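Side-chain contacts in hydrolase, isochorismatase family (Pseudomonas putida, PDB 4L07), which probably catalyses the hydrolysis of maleamate to maleate and ammonia, acting as an amidase of the isochorismatase hydrolase family: residues 26-31 with 114-119; 120-125 with 158-163; 136-141 with 200-205; 149-154 with 183-188. All blocks are in the same frame, centred on the assembly; numbering follows the deposited sequence.

Contact 1 of 4, residues 26-31 with 114-119; sequences VVDFSY and VVKKGA
D28 and K116, coming from opposite directions, form a buried salt bridge that spans the ends of two sheet strands. In the first segment, V26 and V27 close strand 22-27, and V27 lies alongside the contact without touching K116. At D28 the chain leaves the strand. With CG beside the backbone N (chi1 -60°), its carboxylate reaches the lysine, and K116 NZ lies 2.7 Å from D28 OD2, on the syn lone pair; the other oxygen, OD1, bonds to T68. Just beyond, the inverse gamma turn centred on F29 carries the chain to S30, the N-cap of the next helix. The K116 chain is extended until its bend at chi4 (81°). Its NZ also gives hydrogen bonds of 2.9 Å to G118 O and of 2.9 Å to A119 O, the latter from well above the carbonyl plane. Replacing K116 by an alanine would probably leave D28 OD2 without its mate and G118 O and A119 O without this donor. Three oxygens thus hold the one NZ beside C149, an arrangement consistent with the Asp-Lys-Cys catalytic triad of isochorismatase-family cysteine hydrolases.

Contact 2 of 4, residues 120-125 with 158-163; sequences SSFFGS and VQSGFK
The C-terminal end of helix 146-159, closed by a Schellman motif at G161, receives the ring of F122 from the loop that precedes helix 127-133. One side of that ring, CD2 and CE2, meets S160 and F162. F122 CD2 lies 3.9 Å from S160 OG, and F122 CE2 lies 4.2 Å from F162 CE2, a loose apolar touch in which the two rings lean obliquely. The polar need of S160 OG is met elsewhere, by D156 O one turn back in the helix, so towards F122 it offers only van der Waals contact. S120 OG accepts from F122 N at 3.0 Å in an ST turn, and a type II beta turn runs from F122 to S125, with G124 at positive phi. S125 OG donates back to S121 O at 2.6 Å, just ahead of the turn, and also caps the backbone N of L127. L127 and S128, with T153, D156 and A157 of helix 146-159, pack round the same ring. On the other segment, G161 takes positive phi (103°) and turns the backbone, after which F162 points toward the loop. The Schellman motif thus ends the helix of a beta-alpha-beta unit: strand 138-144, helix 146-159 and strand 163-172.

Contact 3 of 4, residues 136-141 with 200-205; sequences TDTVVV and LKWLRS
This is an apolar helix-on-sheet contact, made where W202 of helix 196-207 lies against T138 and V140 of strand 138-144. T138 and V140, two apart in the strand, both point to the helix, while V139 points away, and V139 and V141 pack on helix 146-159. The six-membered part of the indole does the touching. T138 CG2 meets W202 CH2 at 3.6 Å, the two side chains approaching from opposite directions, and V140 CG1 lies alongside the indole, running the opposite way, 4.0 Å from W202 CZ3. W202 reaches the strand because CG stands opposite its own backbone N (chi1 174°). T138 divides its labour: its methyl serves the indole, while OG1 donates to D137 OD1 at 2.9 Å, from above the carboxylate plane, and also bonds to the backbone N of G19. A glycine in place of T138 would probably open a gap beside W202 CH2 and leave D137 OD1 without this hydroxyl donor. R18 makes a cation-pi contact with W202, and P22 and L165 on the strands flanking 138-144 also pack on the indole. The helix thus covers one face of the parallel sheet, helix 146-159 the other, in an alpha/beta/alpha sandwich.

Contact 4 of 4, residues 149-154 with 183-188; sequences CVRATV and LYDIQQ. With SO4 (sulfate ion), chain C.
R151 and D185 set their flat groups almost perpendicular, with the guanidinium and carboxylate planes 89° apart. The arginine presents its end, and both terminal nitrogens converge on one oxygen in the guanidinium plane: R151 NH2 lies 2.9 Å from D185 OD2, on the oxygen's anti lone pair, while R151 NH1 lies 3.1 Å from the same OD2, reaching it from out of the carboxylate plane. R151 gets there with CG opposite the backbone N (chi1 -175°) and a bend at chi2. Beneath the salt bridge, V154 and I186 meet at about a right angle: V154 CG1 comes 3.9 Å from I186 CG2, and I186 CD1 lies 4.3 Å from R151 CG. The two helix segments run nearly parallel, at 12°, with axes 10.7 Å apart, and both helices pack on strand 163-172. At the front end of segment 149-154, C149 N donates an almost straight bond of 2.8 Å to O2 of a sulfate ion, which K189 of a neighbouring subunit also binds. R151 NH2 has a further bond to S182 OG, and R151 of the neighbouring subunit approaches closely. D185 therefore probably offsets a pair of like charges at a subunit boundary.

All four contacts are buried, yet their chemistry follows their place in the fold. Contact 1 lies nearest the chain centre and is wholly polar, at the strand ends that form the likely active site. Contact 4 mixes charge with aliphatic packing between two helices on the same side of the sheet, and its C149 touches D28 and V27 of contact 1. Contact 2 is mostly apolar and shares helix 146-159 with contact 4, S121 bonding to T153 across the two. Contact 3 is farthest from the centre, its W202 partly exposed, on the other face of the sheet; within the sheet, the backbone of K163 of contact 2 pairs with D137 and V139 of contact 3. Contacts 1, 2 and 4 all touch the second subunit.

Contact 1 of 4, residues 26-31 with 114-119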
loop_
_atom_site.group_PDB
_atom_site.type_symbol
_atom_site.label_atom_id
_atom_site.label_comp_id
_atom_site.label_asym_id
_atom_site.label_seq_id
_atom_site.Cartn_x
_atom_site.Cartn_y
_atom_site.Cartn_z
ATOM N N VAL A 26 -11.803 -6.999 -14.518
ATOM C CA VAL A 26 -12.967 -6.291 -15.060
ATOM C C VAL A 26 -13.316 -5.153 -14.108
ATOM O O VAL A 26 -13.873 -5.364 -13.031
ATOM C CB VAL A 26 -14.166 -7.241 -15.246
ATOM C CG1 VAL A 26 -15.325 -6.527 -15.940
ATOM C CG2 VAL A 26 -13.741 -8.454 -16.048
ATOM N N VAL A 27 -12.959 -3.938 -14.511
ATOM C CA VAL A 27 -13.064 -2.768 -13.639
ATOM C C VAL A 27 -14.434 -2.091 -13.692
ATOM O O VAL A 27 -14.788 -1.465 -14.696
ATOM C CB VAL A 27 -11.972 -1.722 -13.975
ATOM C CG1 VAL A 27 -12.044 -0.542 -13.020
ATOM C CG2 VAL A 27 -10.593 -2.360 -13.941
ATOM N N ASP A 28 -15.194 -2.229 -12.605
ATOM C CA ASP A 28 -16.403 -1.430 -12.362
ATOM C C ASP A 28 -17.455 -1.481 -13.475
ATOM O O ASP A 28 -18.079 -0.459 -13.783
ATOM C CB ASP A 28 -16.042 0.037 -12.071
ATOM C CG ASP A 28 -15.162 0.197 -10.841
ATOM O OD1 ASP A 28 -15.049 -0.763 -10.044
ATOM O OD2 ASP A 28 -14.595 1.300 -10.659
ATOM N N PHE A 29 -17.659 -2.656 -14.067
ATOM C CA PHE A 29 -18.840 -2.871 -14.909
ATOM C C PHE A 29 -20.043 -3.185 -14.001
ATOM O O PHE A 29 -20.687 -4.230 -14.128
ATOM C CB PHE A 29 -18.621 -3.981 -15.954
ATOM C CG PHE A 29 -17.987 -3.515 -17.253
ATOM C CD1 PHE A 29 -18.128 -2.200 -17.703
ATOM C CD2 PHE A 29 -17.288 -4.416 -18.050
ATOM C CE1 PHE A 29 -17.551 -1.794 -18.905
ATOM C CE2 PHE A 29 -16.709 -4.019 -19.251
ATOM C CZ PHE A 29 -16.842 -2.703 -19.678
ATOM N N SER A 30 -20.310 -2.276 -13.068
ATOM C CA SER A 30 -21.492 -2.331 -12.206
ATOM C C SER A 30 -22.601 -1.513 -12.857
ATOM O O SER A 30 -22.329 -0.682 -13.726
ATOM C CB SER A 30 -21.168 -1.784 -10.815
ATOM O OG SER A 30 -20.852 -0.404 -10.869
ATOM N N TYR A 31 -23.846 -1.741 -12.446
ATOM C CA TYR A 31 -24.977 -1.008 -13.030
ATOM C C TYR A 31 -24.833 0.513 -12.900
ATOM O O TYR A 31 -25.260 1.254 -13.777
ATOM C CB TYR A 31 -26.307 -1.482 -12.439
ATOM C CG TYR A 31 -26.682 -2.883 -12.871
ATOM C CD1 TYR A 31 -26.984 -3.167 -14.208
ATOM C CD2 TYR A 31 -26.727 -3.929 -11.950
ATOM C CE1 TYR A 31 -27.325 -4.452 -14.607
ATOM C CE2 TYR A 31 -27.059 -5.215 -12.343
ATOM C CZ TYR A 31 -27.363 -5.468 -13.670
ATOM O OH TYR A 31 -27.697 -6.745 -14.055
ATOM N N VAL A 114 -13.992 -7.791 -5.939
ATOM C CA VAL A 114 -13.236 -6.955 -5.007
ATOM C C VAL A 114 -13.915 -5.586 -4.884
ATOM O O VAL A 114 -14.189 -4.922 -5.890
ATOM C CB VAL A 114 -11.747 -6.826 -5.427
ATOM C CG1 VAL A 114 -11.624 -6.597 -6.915
ATOM C CG2 VAL A 114 -11.034 -5.717 -4.659
ATOM N N VAL A 115 -14.205 -5.183 -3.650
ATOM C CA VAL A 115 -14.824 -3.884 -3.392
ATOM C C VAL A 115 -13.722 -2.881 -3.085
ATOM O O VAL A 115 -12.810 -3.169 -2.304
ATOM C CB VAL A 115 -15.848 -3.935 -2.233
ATOM C CG1 VAL A 115 -16.441 -2.554 -1.969
ATOM C CG2 VAL A 115 -16.962 -4.920 -2.546
ATOM N N LYS A 116 -13.794 -1.721 -3.733
ATOM C CA LYS A 116 -12.807 -0.660 -3.536
ATOM C C LYS A 116 -13.493 0.690 -3.308
ATOM O O LYS A 116 -14.690 0.842 -3.573
ATOM C CB LYS A 116 -11.858 -0.590 -4.736
ATOM C CG LYS A 116 -12.531 -0.122 -6.019
ATOM C CD LYS A 116 -11.588 -0.184 -7.199
ATOM C CE LYS A 116 -12.319 -0.024 -8.518
ATOM N NZ LYS A 116 -12.606 1.399 -8.849
ATOM N N LYS A 117 -12.722 1.676 -2.840
ATOM C CA LYS A 117 -13.277 2.978 -2.475
ATOM C C LYS A 117 -12.789 4.127 -3.357
ATOM O O LYS A 117 -13.320 5.236 -3.268
ATOM C CB LYS A 117 -12.962 3.301 -1.003
ATOM C CG LYS A 117 -13.247 2.169 -0.033
ATOM C CD LYS A 117 -14.726 1.920 0.194
ATOM C CE LYS A 117 -14.913 0.599 0.935
ATOM N NZ LYS A 117 -16.342 0.339 1.241
ATOM N N GLY A 118 -11.788 3.861 -4.197
ATOM C CA GLY A 118 -11.228 4.868 -5.103
ATOM C C GLY A 118 -11.291 4.449 -6.566
ATOM O O GLY A 118 -12.092 3.585 -6.947
ATOM N N ALA A 119 -10.429 5.055 -7.383
ATOM C CA ALA A 119 -10.351 4.762 -8.820
ATOM C C ALA A 119 -9.608 3.454 -9.131
ATOM O O ALA A 119 -10.139 2.578 -9.810
ATOM C CB ALA A 119 -9.724 5.938 -9.571
#

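Contact 2 of 4, residues 120-125 with 158-163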
loop_
_atom_site.group_PDB
_atom_site.type_symbol
_atom_site.label_atom_id
_atom_site.label_comp_id
_atom_site.label_asym_id
_atom_site.label_seq_id
_atom_site.Cartn_x
_atom_site.Cartn_y
_atom_site.Cartn_z
ATOM N N SER A 120 -8.386 3.313 -8.625
ATOM C CA SER A 120 -7.573 2.138 -8.924
ATOM C C SER A 120 -8.095 0.873 -8.248
ATOM O O SER A 120 -8.418 0.882 -7.062
ATOM C CB SER A 120 -6.132 2.349 -8.481
ATOM O OG SER A 120 -5.428 1.120 -8.578
ATOM N N SER A 121 -8.125 -0.221 -9.001
ATOM C CA SER A 121 -8.571 -1.504 -8.474
ATOM C C SER A 121 -7.594 -2.065 -7.444
ATOM O O SER A 121 -7.942 -2.971 -6.695
ATOM C CB SER A 121 -8.774 -2.497 -9.611
ATOM O OG SER A 121 -9.829 -2.049 -10.444
ATOM N N PHE A 122 -6.379 -1.516 -7.417
ATOM C CA PHE A 122 -5.329 -1.978 -6.497
ATOM C C PHE A 122 -5.273 -1.167 -5.215
ATOM O O PHE A 122 -4.767 -1.649 -4.196
ATOM C CB PHE A 122 -3.949 -1.905 -7.161
ATOM C CG PHE A 122 -3.748 -2.899 -8.265
ATOM C CD1 PHE A 122 -4.194 -2.624 -9.559
ATOM C CD2 PHE A 122 -3.095 -4.105 -8.021
ATOM C CE1 PHE A 122 -4.003 -3.540 -10.583
ATOM C CE2 PHE A 122 -2.898 -5.025 -9.043
ATOM C CZ PHE A 122 -3.357 -4.741 -10.326
ATOM N N PHE A 123 -5.770 0.063 -5.258
ATOM C CA PHE A 123 -5.628 0.949 -4.110
ATOM C C PHE A 123 -6.557 0.595 -2.953
ATOM O O PHE A 123 -7.779 0.634 -3.088
ATOM C CB PHE A 123 -5.783 2.433 -4.481
ATOM C CG PHE A 123 -5.418 3.349 -3.347
ATOM C CD1 PHE A 123 -4.148 3.911 -3.277
ATOM C CD2 PHE A 123 -6.314 3.577 -2.301
ATOM C CE1 PHE A 123 -3.793 4.718 -2.207
ATOM C CE2 PHE A 123 -5.962 4.375 -1.224
ATOM C CZ PHE A 123 -4.700 4.954 -1.183
ATOM N N GLY A 124 -5.956 0.268 -1.809
ATOM C CA GLY A 124 -6.723 -0.064 -0.614
ATOM C C GLY A 124 -7.542 -1.330 -0.790
ATOM O O GLY A 124 -8.624 -1.443 -0.224
ATOM N N SER A 125 -7.026 -2.272 -1.579
ATOM C CA SER A 125 -7.730 -3.516 -1.885
ATOM C C SER A 125 -6.802 -4.717 -1.817
ATOM O O SER A 125 -5.582 -4.580 -1.725
ATOM C CB SER A 125 -8.381 -3.451 -3.278
ATOM O OG SER A 125 -7.463 -3.832 -4.306
ATOM N N VAL A 158 0.997 -2.081 -13.602
ATOM C CA VAL A 158 2.405 -2.091 -14.038
ATOM C C VAL A 158 3.325 -1.720 -12.875
ATOM O O VAL A 158 4.380 -2.335 -12.688
ATOM C CB VAL A 158 2.682 -1.184 -15.249
ATOM C CG1 VAL A 158 3.894 -1.695 -16.022
ATOM C CG2 VAL A 158 1.482 -1.152 -16.174
ATOM N N GLN A 159 2.907 -0.746 -12.071
ATOM C CA GLN A 159 3.681 -0.374 -10.872
ATOM C C GLN A 159 3.833 -1.535 -9.897
ATOM O O GLN A 159 4.845 -1.649 -9.205
ATOM C CB GLN A 159 3.027 0.803 -10.154
ATOM C CG GLN A 159 3.231 2.127 -10.870
ATOM C CD GLN A 159 2.540 3.280 -10.177
ATOM O OE1 GLN A 159 1.518 3.108 -9.496
ATOM N NE2 GLN A 159 3.082 4.469 -10.358
ATOM N N SER A 160 2.815 -2.390 -9.843
ATOM C CA SER A 160 2.788 -3.515 -8.907
ATOM C C SER A 160 3.628 -4.719 -9.360
ATOM O O SER A 160 3.779 -5.685 -8.617
ATOM C CB SER A 160 1.340 -3.935 -8.638
ATOM O OG SER A 160 0.608 -2.862 -8.052
ATOM N N GLY A 161 4.179 -4.654 -10.572
ATOM C CA GLY A 161 4.997 -5.738 -11.096
ATOM C C GLY A 161 4.343 -6.648 -12.125
ATOM O O GLY A 161 4.872 -7.720 -12.418
ATOM N N PHE A 162 3.219 -6.219 -12.697
ATOM C CA PHE A 162 2.531 -7.015 -13.724
ATOM C C PHE A 162 2.569 -6.341 -15.087
ATOM O O PHE A 162 2.446 -5.126 -15.188
ATOM C CB PHE A 162 1.079 -7.302 -13.324
ATOM C CG PHE A 162 0.947 -7.853 -11.934
ATOM C CD1 PHE A 162 1.204 -9.192 -11.681
ATOM C CD2 PHE A 162 0.593 -7.021 -10.874
ATOM C CE1 PHE A 162 1.101 -9.703 -10.393
ATOM C CE2 PHE A 162 0.496 -7.522 -9.584
ATOM C CZ PHE A 162 0.754 -8.866 -9.345
ATOM N N LYS A 163 2.753 -7.147 -16.128
ATOM C CA LYS A 163 2.644 -6.669 -17.504
ATOM C C LYS A 163 1.170 -6.444 -17.810
ATOM O O LYS A 163 0.308 -7.182 -17.314
ATOM C CB LYS A 163 3.260 -7.680 -18.462
ATOM C CG LYS A 163 4.775 -7.775 -18.319
ATOM C CD LYS A 163 5.296 -9.141 -18.716
ATOM C CE LYS A 163 6.820 -9.171 -18.702
ATOM N NZ LYS A 163 7.396 -8.516 -19.912
#

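Contact 3 of 4, residues 136-141 with 200-205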
loop_
_atom_site.group_PDB
_atom_site.type_symbol
_atom_site.label_atom_id
_atom_site.label_comp_id
_atom_site.label_asym_id
_atom_site.label_seq_id
_atom_site.Cartn_x
_atom_site.Cartn_y
_atom_site.Cartn_z
ATOM N N THR A 136 0.387 -14.657 -11.073
ATOM C CA THR A 136 0.012 -13.939 -12.291
ATOM C C THR A 136 1.203 -13.100 -12.749
ATOM O O THR A 136 1.898 -12.518 -11.916
ATOM C CB THR A 136 -1.204 -13.025 -12.025
ATOM O OG1 THR A 136 -2.331 -13.830 -11.664
ATOM C CG2 THR A 136 -1.565 -12.198 -13.249
ATOM N N ASP A 137 1.446 -13.055 -14.061
ATOM C CA ASP A 137 2.506 -12.201 -14.611
ATOM C C ASP A 137 2.005 -11.158 -15.614
ATOM O O ASP A 137 2.706 -10.179 -15.903
ATOM C CB ASP A 137 3.656 -13.031 -15.212
ATOM C CG ASP A 137 3.204 -13.985 -16.319
ATOM O OD1 ASP A 137 2.143 -13.776 -16.939
ATOM O OD2 ASP A 137 3.950 -14.953 -16.584
ATOM N N THR A 138 0.799 -11.374 -16.134
ATOM C CA THR A 138 0.228 -10.520 -17.175
ATOM C C THR A 138 -1.253 -10.318 -16.893
ATOM O O THR A 138 -1.991 -11.289 -16.690
ATOM C CB THR A 138 0.399 -11.150 -18.576
ATOM O OG1 THR A 138 1.757 -11.563 -18.754
ATOM C CG2 THR A 138 0.027 -10.150 -19.677
ATOM N N VAL A 139 -1.686 -9.059 -16.866
ATOM C CA VAL A 139 -3.094 -8.746 -16.634
ATOM C C VAL A 139 -3.725 -8.121 -17.869
ATOM O O VAL A 139 -3.075 -7.352 -18.592
ATOM C CB VAL A 139 -3.333 -7.860 -15.383
ATOM C CG1 VAL A 139 -2.895 -8.594 -14.115
ATOM C CG2 VAL A 139 -2.627 -6.511 -15.495
ATOM N N VAL A 140 -4.977 -8.486 -18.125
ATOM C CA VAL A 140 -5.768 -7.822 -19.154
ATOM C C VAL A 140 -6.814 -6.970 -18.439
ATOM O O VAL A 140 -7.607 -7.472 -17.625
ATOM C CB VAL A 140 -6.414 -8.797 -20.172
ATOM C CG1 VAL A 140 -5.472 -9.940 -20.536
ATOM C CG2 VAL A 140 -7.731 -9.324 -19.664
ATOM N N VAL A 141 -6.784 -5.672 -18.713
ATOM C CA VAL A 141 -7.662 -4.739 -18.026
ATOM C C VAL A 141 -8.787 -4.289 -18.956
ATOM O O VAL A 141 -8.540 -3.887 -20.090
ATOM C CB VAL A 141 -6.890 -3.522 -17.465
ATOM C CG1 VAL A 141 -7.816 -2.627 -16.650
ATOM C CG2 VAL A 141 -5.723 -3.976 -16.599
ATOM N N LEU A 200 -8.157 -12.835 -27.235
ATOM C CA LEU A 200 -8.736 -14.180 -27.333
ATOM C C LEU A 200 -7.766 -15.176 -27.963
ATOM O O LEU A 200 -7.565 -16.265 -27.431
ATOM C CB LEU A 200 -10.060 -14.151 -28.103
ATOM C CG LEU A 200 -11.242 -13.420 -27.463
ATOM C CD1 LEU A 200 -12.343 -13.202 -28.494
ATOM C CD2 LEU A 200 -11.775 -14.149 -26.231
ATOM N N LYS A 201 -7.156 -14.783 -29.083
ATOM C CA LYS A 201 -6.163 -15.603 -29.774
ATOM C C LYS A 201 -4.964 -15.862 -28.867
ATOM O O LYS A 201 -4.468 -16.988 -28.791
ATOM C CB LYS A 201 -5.732 -14.918 -31.079
ATOM C CG LYS A 201 -4.733 -15.693 -31.926
ATOM C CD LYS A 201 -4.410 -14.938 -33.208
ATOM C CE LYS A 201 -3.185 -15.504 -33.910
ATOM N NZ LYS A 201 -3.473 -16.795 -34.593
ATOM N N TRP A 202 -4.525 -14.818 -28.163
ATOM C CA TRP A 202 -3.400 -14.910 -27.235
ATOM C C TRP A 202 -3.652 -15.854 -26.081
ATOM O O TRP A 202 -2.781 -16.656 -25.741
ATOM C CB TRP A 202 -2.998 -13.519 -26.730
ATOM C CG TRP A 202 -1.938 -13.572 -25.657
ATOM C CD1 TRP A 202 -0.614 -13.976 -25.789
ATOM C CD2 TRP A 202 -2.093 -13.238 -24.233
ATOM N NE1 TRP A 202 0.039 -13.911 -24.585
ATOM C CE2 TRP A 202 -0.788 -13.478 -23.613
ATOM C CE3 TRP A 202 -3.144 -12.778 -23.441
ATOM C CZ2 TRP A 202 -0.565 -13.258 -22.262
ATOM C CZ3 TRP A 202 -2.910 -12.565 -22.081
ATOM C CH2 TRP A 202 -1.648 -12.797 -21.508
ATOM N N LEU A 203 -4.841 -15.786 -25.477
ATOM C CA LEU A 203 -5.185 -16.687 -24.367
ATOM C C LEU A 203 -5.176 -18.158 -24.803
ATOM O O LEU A 203 -4.657 -19.018 -24.089
ATOM C CB LEU A 203 -6.532 -16.314 -23.732
ATOM C CG LEU A 203 -6.629 -14.965 -23.006
ATOM C CD1 LEU A 203 -8.071 -14.630 -22.657
ATOM C CD2 LEU A 203 -5.742 -14.931 -21.766
ATOM N N ARG A 204 -5.730 -18.434 -25.983
ATOM C CA ARG A 204 -5.700 -19.791 -26.557
ATOM C C ARG A 204 -4.268 -20.263 -26.773
ATOM O O ARG A 204 -3.939 -21.425 -26.509
ATOM C CB ARG A 204 -6.488 -19.855 -27.871
ATOM C CG ARG A 204 -7.983 -19.676 -27.687
ATOM C CD ARG A 204 -8.769 -20.041 -28.938
ATOM N NE ARG A 204 -10.207 -19.868 -28.729
ATOM C CZ ARG A 204 -11.013 -20.768 -28.166
ATOM N NH1 ARG A 204 -10.542 -21.936 -27.739
ATOM N NH2 ARG A 204 -12.304 -20.497 -28.027
ATOM N N SER A 205 -3.416 -19.346 -27.234
ATOM C CA SER A 205 -2.008 -19.638 -27.467
ATOM C C SER A 205 -1.249 -20.010 -26.185
ATOM O O SER A 205 -0.500 -20.988 -26.179
ATOM C CB SER A 205 -1.326 -18.472 -28.182
ATOM O OG SER A 205 -0.012 -18.821 -28.562
#

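Contact 4 of 4, residues 149-154 with 183-188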
loop_
_atom_site.group_PDB
_atom_site.type_symbol
_atom_site.label_atom_id
_atom_site.label_comp_id
_atom_site.label_asym_id
_atom_site.label_seq_id
_atom_site.Cartn_x
_atom_site.Cartn_y
_atom_site.Cartn_z
ATOM N N CYS A 149 -11.309 4.871 -13.643
ATOM C CA CYS A 149 -10.947 3.624 -12.968
ATOM C C CYS A 149 -10.045 2.696 -13.793
ATOM O O CYS A 149 -9.142 2.064 -13.244
ATOM C CB CYS A 149 -12.202 2.893 -12.505
ATOM N N VAL A 150 -10.271 2.622 -15.107
ATOM C CA VAL A 150 -9.460 1.751 -15.969
ATOM C C VAL A 150 -8.013 2.228 -16.016
ATOM O O VAL A 150 -7.096 1.458 -15.698
ATOM C CB VAL A 150 -10.033 1.629 -17.399
ATOM C CG1 VAL A 150 -9.078 0.849 -18.307
ATOM C CG2 VAL A 150 -11.383 0.934 -17.360
ATOM N N ARG A 151 -7.809 3.498 -16.376
ATOM C CA ARG A 151 -6.452 4.051 -16.453
ATOM C C ARG A 151 -5.734 3.936 -15.112
ATOM O O ARG A 151 -4.555 3.582 -15.063
ATOM C CB ARG A 151 -6.460 5.510 -16.915
ATOM C CG ARG A 151 -5.052 6.075 -17.110
ATOM C CD ARG A 151 -4.960 7.473 -16.533
ATOM N NE ARG A 151 -3.594 8.022 -16.573
ATOM C CZ ARG A 151 -3.118 8.727 -17.591
ATOM N NH1 ARG A 151 -1.880 9.205 -17.565
ATOM N NH2 ARG A 151 -3.892 8.961 -18.641
ATOM N N ALA A 152 -6.445 4.239 -14.027
ATOM C CA ALA A 152 -5.861 4.152 -12.681
ATOM C C ALA A 152 -5.421 2.727 -12.344
ATOM O O ALA A 152 -4.358 2.509 -11.729
ATOM C CB ALA A 152 -6.844 4.679 -11.637
ATOM N N THR A 153 -6.239 1.758 -12.749
ATOM C CA THR A 153 -5.963 0.336 -12.515
ATOM C C THR A 153 -4.747 -0.106 -13.322
ATOM O O THR A 153 -3.906 -0.870 -12.830
ATOM C CB THR A 153 -7.204 -0.519 -12.867
ATOM O OG1 THR A 153 -8.268 -0.172 -11.976
ATOM C CG2 THR A 153 -6.924 -2.023 -12.752
ATOM N N VAL A 154 -4.656 0.401 -14.550
ATOM C CA VAL A 154 -3.555 0.078 -15.453
ATOM C C VAL A 154 -2.227 0.588 -14.903
ATOM O O VAL A 154 -1.256 -0.165 -14.850
ATOM C CB VAL A 154 -3.816 0.618 -16.877
ATOM C CG1 VAL A 154 -2.539 0.638 -17.719
ATOM C CG2 VAL A 154 -4.881 -0.235 -17.547
ATOM N N LEU A 183 -5.916 6.151 -23.526
ATOM C CA LEU A 183 -5.366 5.061 -24.331
ATOM C C LEU A 183 -4.008 5.436 -24.899
ATOM O O LEU A 183 -3.122 4.595 -24.988
ATOM C CB LEU A 183 -6.323 4.642 -25.453
ATOM C CG LEU A 183 -7.591 3.911 -24.995
ATOM C CD1 LEU A 183 -8.454 3.584 -26.207
ATOM C CD2 LEU A 183 -7.278 2.652 -24.191
ATOM N N TYR A 184 -3.845 6.708 -25.254
ATOM C CA TYR A 184 -2.550 7.195 -25.730
ATOM C C TYR A 184 -1.494 7.086 -24.629
ATOM O O TYR A 184 -0.423 6.503 -24.844
ATOM C CB TYR A 184 -2.643 8.635 -26.247
ATOM C CG TYR A 184 -1.290 9.197 -26.645
ATOM C CD1 TYR A 184 -0.697 8.837 -27.855
ATOM C CD2 TYR A 184 -0.596 10.070 -25.802
ATOM C CE1 TYR A 184 0.544 9.336 -28.224
ATOM C CE2 TYR A 184 0.647 10.576 -26.163
ATOM C CZ TYR A 184 1.208 10.208 -27.377
ATOM O OH TYR A 184 2.435 10.696 -27.753
ATOM N N ASP A 185 -1.801 7.637 -23.456
ATOM C CA ASP A 185 -0.866 7.585 -22.329
ATOM C C ASP A 185 -0.498 6.154 -21.949
ATOM O O ASP A 185 0.662 5.871 -21.638
ATOM C CB ASP A 185 -1.431 8.306 -21.104
ATOM C CG ASP A 185 -1.474 9.823 -21.261
ATOM O OD1 ASP A 185 -0.900 10.396 -22.227
ATOM O OD2 ASP A 185 -2.093 10.448 -20.383
ATOM N N ILE A 186 -1.495 5.267 -21.945
ATOM C CA ILE A 186 -1.265 3.857 -21.638
ATOM C C ILE A 186 -0.301 3.227 -22.654
ATOM O O ILE A 186 0.723 2.669 -22.266
ATOM C CB ILE A 186 -2.587 3.060 -21.527
ATOM C CG1 ILE A 186 -3.360 3.504 -20.278
ATOM C CG2 ILE A 186 -2.311 1.561 -21.478
ATOM C CD1 ILE A 186 -4.838 3.146 -20.302
ATOM N N GLN A 187 -0.611 3.355 -23.943
ATOM C CA GLN A 187 0.241 2.808 -25.011
ATOM C C GLN A 187 1.690 3.311 -24.927
ATOM O O GLN A 187 2.635 2.555 -25.161
ATOM C CB GLN A 187 -0.365 3.106 -26.391
ATOM C CG GLN A 187 0.436 2.570 -27.582
ATOM C CD GLN A 187 0.673 1.068 -27.535
ATOM O OE1 GLN A 187 -0.189 0.298 -27.111
ATOM N NE2 GLN A 187 1.853 0.643 -27.994
ATOM N N GLN A 188 1.855 4.580 -24.566
ATOM C CA GLN A 188 3.186 5.159 -24.461
ATOM C C GLN A 188 3.941 4.689 -23.219
ATOM O O GLN A 188 5.122 4.340 -23.309
ATOM C CB GLN A 188 3.118 6.693 -24.493
ATOM C CG GLN A 188 2.682 7.266 -25.841
ATOM C CD GLN A 188 3.533 6.761 -26.999
ATOM O OE1 GLN A 188 3.010 6.408 -28.058
ATOM N NE2 GLN A 188 4.842 6.706 -26.798
HETATM S S SO4 C . -14.788 6.575 -13.244
HETATM O O1 SO4 C . -16.135 6.798 -13.833
HETATM O O2 SO4 C . -14.015 5.631 -14.061
HETATM O O3 SO4 C . -14.060 7.862 -13.196
HETATM O O4 SO4 C . -14.906 6.048 -11.855
#